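Local coordinates for hypothetical Thioesterase Protein SP_1851 (Streptococcus pneumoniae serotype 4, PDB 4XY5) that probably acts as a hot-dog-fold thioesterase of the PaaI type, hydrolysing acyl thioesters, although its natural substrate is not established, at residues L53-V62 and C102-N110. The protein carries 1 engineered substitution. Sequence-based numbering, arbitrary orientation.
Sequences LCAQISGLVV and CVMDVDITN. Engineered in segment 53-62: Ala55 (natural residue Asp).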
ATOM      1  N   LEU A  53      12.443  -7.919  -8.097  1.00  6.30           N
ATOM      2  CA  LEU A  53      12.230  -7.978  -9.547  1.00  8.89           C
ATOM      3  C   LEU A  53      11.380  -6.783  -9.990  1.00  9.69           C
ATOM      4  O   LEU A  53      11.728  -6.087 -10.945  1.00 10.71           O
ATOM      5  CB  LEU A  53      11.558  -9.288  -9.960  1.00 11.16           C
ATOM      6  CG  LEU A  53      12.285 -10.609  -9.689  1.00 11.43           C
ATOM      7  CD1 LEU A  53      11.472 -11.784 -10.218  1.00 11.01           C
ATOM      8  CD2 LEU A  53      13.690 -10.627 -10.317  1.00 11.40           C
ATOM      9  N   CYS A  54      10.293  -6.517  -9.270  1.00  8.25           N
ATOM     10  CA  CYS A  54       9.395  -5.423  -9.646  1.00  9.39           C
ATOM     11  C   CYS A  54      10.056  -4.049  -9.502  1.00  9.46           C
ATOM     12  O   CYS A  54       9.882  -3.170 -10.358  1.00  9.54           O
ATOM     13  CB  CYS A  54       8.114  -5.450  -8.806  1.00  9.58           C
ATOM     14  SG  CYS A  54       7.093  -6.878  -9.127  1.00 11.19           S
ATOM     15  N   ALA A  55      10.801  -3.857  -8.416  1.00  7.77           N
ATOM     16  CA  ALA A  55      11.418  -2.555  -8.155  1.00  9.35           C
ATOM     17  C   ALA A  55      12.491  -2.217  -9.176  1.00 10.00           C
ATOM     18  O   ALA A  55      12.623  -1.065  -9.602  1.00 10.06           O
ATOM     19  CB  ALA A  55      12.007  -2.510  -6.751  1.00  9.63           C
ATOM     20  N   GLN A  56      13.280  -3.215  -9.548  1.00  8.87           N
ATOM     21  CA  GLN A  56      14.289  -3.005 -10.574  1.00 13.07           C
ATOM     22  C   GLN A  56      13.630  -2.611 -11.904  1.00 11.97           C
ATOM     23  O   GLN A  56      14.045  -1.649 -12.567  1.00 11.39           O
ATOM     24  CB  GLN A  56      15.131  -4.262 -10.731  1.00 11.18           C
ATOM     25  CG  GLN A  56      16.268  -4.135 -11.734  1.00 11.96           C
ATOM     26  CD  GLN A  56      17.367  -3.193 -11.274  1.00 16.44           C
ATOM     27  OE1 GLN A  56      17.314  -2.622 -10.181  1.00 15.68           O
ATOM     28  NE2 GLN A  56      18.376  -3.019 -12.120  1.00 23.27           N
ATOM     29  N   ILE A  57      12.563  -3.313 -12.266  1.00 10.32           N
ATOM     30  CA  ILE A  57      11.878  -3.008 -13.521  1.00 11.15           C
ATOM     31  C   ILE A  57      11.211  -1.629 -13.436  1.00 11.36           C
ATOM     32  O   ILE A  57      11.189  -0.884 -14.413  1.00 13.09           O
ATOM     33  CB  ILE A  57      10.861  -4.130 -13.907  1.00 11.68           C
ATOM     34  CG1 ILE A  57      11.549  -5.181 -14.790  1.00 11.91           C
ATOM     35  CG2 ILE A  57       9.674  -3.571 -14.701  1.00 12.32           C
ATOM     36  CD1 ILE A  57      12.826  -5.793 -14.189  1.00 13.13           C
ATOM     37  N   SER A  58      10.723  -1.247 -12.259  1.00  9.48           N
ATOM     38  CA  SER A  58      10.171   0.099 -12.097  1.00  9.60           C
ATOM     39  C   SER A  58      11.246   1.157 -12.351  1.00 11.72           C
ATOM     40  O   SER A  58      10.991   2.190 -12.980  1.00 13.32           O
ATOM     41  CB  SER A  58       9.572   0.286 -10.698  1.00  9.98           C
ATOM     42  OG  SER A  58       9.030   1.599 -10.550  1.00 15.59           O
ATOM     43  N   GLY A  59      12.447   0.899 -11.853  1.00 11.40           N
ATOM     44  CA  GLY A  59      13.555   1.816 -12.073  1.00 13.48           C
ATOM     45  C   GLY A  59      13.902   1.898 -13.551  1.00 17.07           C
ATOM     46  O   GLY A  59      14.152   2.985 -14.074  1.00 15.16           O
ATOM     47  N   LEU A  60      13.901   0.751 -14.221  1.00 13.05           N
ATOM     48  CA  LEU A  60      14.155   0.714 -15.663  1.00 12.81           C
ATOM     49  C   LEU A  60      13.085   1.493 -16.430  1.00 15.36           C
ATOM     50  O   LEU A  60      13.382   2.144 -17.433  1.00 14.51           O
ATOM     51  CB  LEU A  60      14.235  -0.729 -16.165  1.00 14.23           C
ATOM     52  CG  LEU A  60      15.463  -1.545 -15.710  1.00 17.27           C
ATOM     53  CD1 LEU A  60      15.284  -2.986 -16.103  1.00 14.55           C
ATOM     54  CD2 LEU A  60      16.756  -0.995 -16.298  1.00 17.10           C
ATOM     55  N   VAL A  61      11.838   1.457 -15.962  1.00 13.72           N
ATOM     56  CA  VAL A  61      10.803   2.262 -16.617  1.00 13.24           C
ATOM     57  C   VAL A  61      11.156   3.749 -16.527  1.00 15.43           C
ATOM     58  O   VAL A  61      11.055   4.464 -17.526  1.00 17.56           O
ATOM     59  CB  VAL A  61       9.406   2.027 -16.013  1.00 12.91           C
ATOM     60  CG1 VAL A  61       8.392   3.023 -16.582  1.00 13.99           C
ATOM     61  CG2 VAL A  61       8.933   0.620 -16.295  1.00 12.55           C
ATOM     62  N   VAL A  62      11.580   4.198 -15.344  1.00 13.43           N
ATOM     63  CA  VAL A  62      12.035   5.573 -15.133  1.00 16.58           C
ATOM     64  C   VAL A  62      13.132   5.960 -16.120  1.00 18.43           C
ATOM     65  O   VAL A  62      13.062   7.006 -16.762  1.00 19.15           O
ATOM     66  CB  VAL A  62      12.612   5.798 -13.716  1.00 20.50           C
ATOM     67  CG1 VAL A  62      13.205   7.201 -13.610  1.00 22.96           C
ATOM     68  CG2 VAL A  62      11.562   5.593 -12.634  1.00 21.44           C
ATOM     69  N   CYS A 102       6.234   9.875 -10.488  1.00 22.24           N
ATOM     70  CA  CYS A 102       5.686   8.956 -11.466  1.00 17.91           C
ATOM     71  C   CYS A 102       5.066   7.768 -10.751  1.00 19.36           C
ATOM     72  O   CYS A 102       5.521   7.376  -9.672  1.00 19.56           O
ATOM     73  CB  CYS A 102       6.760   8.463 -12.427  1.00 21.50           C
ATOM     74  SG  CYS A 102       7.272   9.672 -13.653  1.00 27.08           S
ATOM     75  N   VAL A 103       4.038   7.192 -11.356  1.00 14.05           N
ATOM     76  CA  VAL A 103       3.460   5.962 -10.828  1.00 15.38           C
ATOM     77  C   VAL A 103       3.629   4.825 -11.829  1.00 13.46           C
ATOM     78  O   VAL A 103       3.183   4.927 -12.970  1.00 13.84           O
ATOM     79  CB  VAL A 103       1.972   6.131 -10.495  1.00 15.80           C
ATOM     80  CG1 VAL A 103       1.421   4.825  -9.918  1.00 14.42           C
ATOM     81  CG2 VAL A 103       1.785   7.289  -9.513  1.00 18.22           C
ATOM     82  N   MET A 104       4.288   3.753 -11.396  1.00 13.51           N
ATOM     83  CA  MET A 104       4.563   2.599 -12.254  1.00 16.61           C
ATOM     84  C   MET A 104       3.742   1.404 -11.807  1.00 13.67           C
ATOM     85  O   MET A 104       3.714   1.108 -10.616  1.00 14.77           O
ATOM     86  CB  MET A 104       6.047   2.202 -12.215  1.00 13.04           C
ATOM     87  CG  MET A 104       7.051   3.342 -12.102  1.00 21.31           C
ATOM     88  SD  MET A 104       6.813   4.521 -13.425  1.00 22.92           S
ATOM     89  CE  MET A 104       8.304   5.472 -13.410  1.00 25.84           C
ATOM     90  N   ASP A 105       3.100   0.719 -12.744  1.00  9.49           N
ATOM     91  CA  ASP A 105       2.508  -0.589 -12.460  1.00 13.31           C
ATOM     92  C   ASP A 105       3.458  -1.676 -12.953  1.00 15.39           C
ATOM     93  O   ASP A 105       3.987  -1.584 -14.063  1.00 13.04           O
ATOM     94  CB  ASP A 105       1.146  -0.760 -13.132  1.00 16.01           C
ATOM     95  CG  ASP A 105       0.010  -0.103 -12.351  1.00 21.09           C
ATOM     96  OD1 ASP A 105       0.219   0.354 -11.199  1.00 17.68           O
ATOM     97  OD2 ASP A 105      -1.106  -0.066 -12.899  1.00 22.87           O
ATOM     98  N   VAL A 106       3.685  -2.694 -12.133  1.00 10.13           N
ATOM     99  CA  VAL A 106       4.553  -3.803 -12.549  1.00 10.79           C
ATOM    100  C   VAL A 106       3.851  -5.113 -12.259  1.00 14.37           C
ATOM    101  O   VAL A 106       3.354  -5.311 -11.156  1.00 13.66           O
ATOM    102  CB  VAL A 106       5.914  -3.768 -11.836  1.00 11.40           C
ATOM    103  CG1 VAL A 106       6.807  -4.922 -12.330  1.00 10.69           C
ATOM    104  CG2 VAL A 106       6.594  -2.415 -12.062  1.00 11.78           C
ATOM    105  N   ASP A 107       3.803  -5.998 -13.253  1.00 12.75           N
ATOM    106  CA  ASP A 107       3.046  -7.246 -13.136  1.00 15.77           C
ATOM    107  C   ASP A 107       3.967  -8.394 -13.472  1.00 14.16           C
ATOM    108  O   ASP A 107       4.716  -8.297 -14.428  1.00 14.71           O
ATOM    109  CB  ASP A 107       1.837  -7.245 -14.080  1.00 18.75           C
ATOM    110  CG  ASP A 107       0.895  -6.064 -13.833  1.00 27.70           C
ATOM    111  OD1 ASP A 107       0.519  -5.814 -12.662  1.00 30.04           O
ATOM    112  OD2 ASP A 107       0.548  -5.371 -14.810  1.00 35.28           O
ATOM    113  N   ILE A 108       3.926  -9.470 -12.692  1.00 10.99           N
ATOM    114  CA  ILE A 108       4.719 -10.641 -13.014  1.00 10.80           C
ATOM    115  C   ILE A 108       3.824 -11.832 -13.336  1.00 12.69           C
ATOM    116  O   ILE A 108       2.883 -12.136 -12.592  1.00 13.35           O
ATOM    117  CB  ILE A 108       5.689 -11.020 -11.871  1.00 10.84           C
ATOM    118  CG1 ILE A 108       6.665  -9.865 -11.606  1.00 12.57           C
ATOM    119  CG2 ILE A 108       6.438 -12.301 -12.237  1.00 12.58           C
ATOM    120  CD1 ILE A 108       7.823 -10.235 -10.599  1.00  9.86           C
ATOM    121  N   THR A 109       4.122 -12.479 -14.462  1.00 14.73           N
ATOM    122  CA  THR A 109       3.431 -13.694 -14.888  1.00 16.80           C
ATOM    123  C   THR A 109       4.443 -14.829 -15.048  1.00 15.73           C
ATOM    124  O   THR A 109       5.627 -14.576 -15.271  1.00 18.65           O
ATOM    125  CB  THR A 109       2.683 -13.483 -16.221  1.00 15.70           C
ATOM    126  OG1 THR A 109       3.602 -13.001 -17.207  1.00 23.32           O
ATOM    127  CG2 THR A 109       1.570 -12.455 -16.045  1.00 17.09           C
ATOM    128  N   ASN A 110       3.998 -16.079 -14.936  1.00 17.47           N
ATOM    129  CA  ASN A 110       4.934 -17.178 -15.162  1.00 16.27           C
ATOM    130  C   ASN A 110       4.820 -17.684 -16.591  1.00 21.51           C
ATOM    131  O   ASN A 110       4.068 -17.121 -17.382  1.00 20.64           O
ATOM    132  CB  ASN A 110       4.733 -18.317 -14.146  1.00 19.62           C
ATOM    133  CG  ASN A 110       3.378 -18.988 -14.255  1.00 23.52           C
ATOM    134  OD1 ASN A 110       2.680 -18.854 -15.255  1.00 26.73           O
ATOM    135  ND2 ASN A 110       3.007 -19.734 -13.215  1.00 25.94           N
TER
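Val106 CG1 packs against Cys54, touching both CA and the side chain, and this pair shows how a hot-dog fold seats its central helix on the sheet that wraps it. Val106 CG1 stands 3.8 Å from Cys54 CA, and the two backbones come nearest here, with CA atoms 5.9 Å apart. The same methyl touches Ile57 CG2. Cys54 SG, turned back beside its own backbone N (chi1 -66°), touches both Val106 CG1 and Ile108 CD1, 3.7 Å from the latter. Ile108 is extended, so its CD1 reaches on to Leu53 CB, and the two side chains cross at nearly a right angle.

Further along, the bend of Met104 at chi2 (-56°) brings SD and CE against Val61 and Val62. The side chains of Met104 and Val61 reach toward each other, tip to tip, with SD 3.8 Å from CG1, while CE presses on Val62 CG2 at 3.4 Å, tighter than normal carbon contact; Met104 crosses Val62 at about a right angle. Ser58 OG is buried against Met104 CG at 3.1 Å and has no hydrogen-bonding partner in the model, a polar atom enclosed by largely apolar surroundings. Towards Cys102 the backbones diverge, and that residue barely meets the helix. On the strand's other face Asp105 and Asp107 point away and are partly exposed; the third subunit covers part of it, Leu79 on Val103 and Lys118 in a salt bridge with Asp105.

The strand's two-residue repeat turns Met104, Val106 and Ile108 to the helix, whose axis passes 8.6 Å away at 135°. Strand 101-109 lies between strands 87-97 and 115-127; Ile90 of the former packs on Ile57 and Val106, Phe121 and Met123 of the latter on Ser58, and strand 27-33 extends the cover over Leu53, Ile57 and Val61.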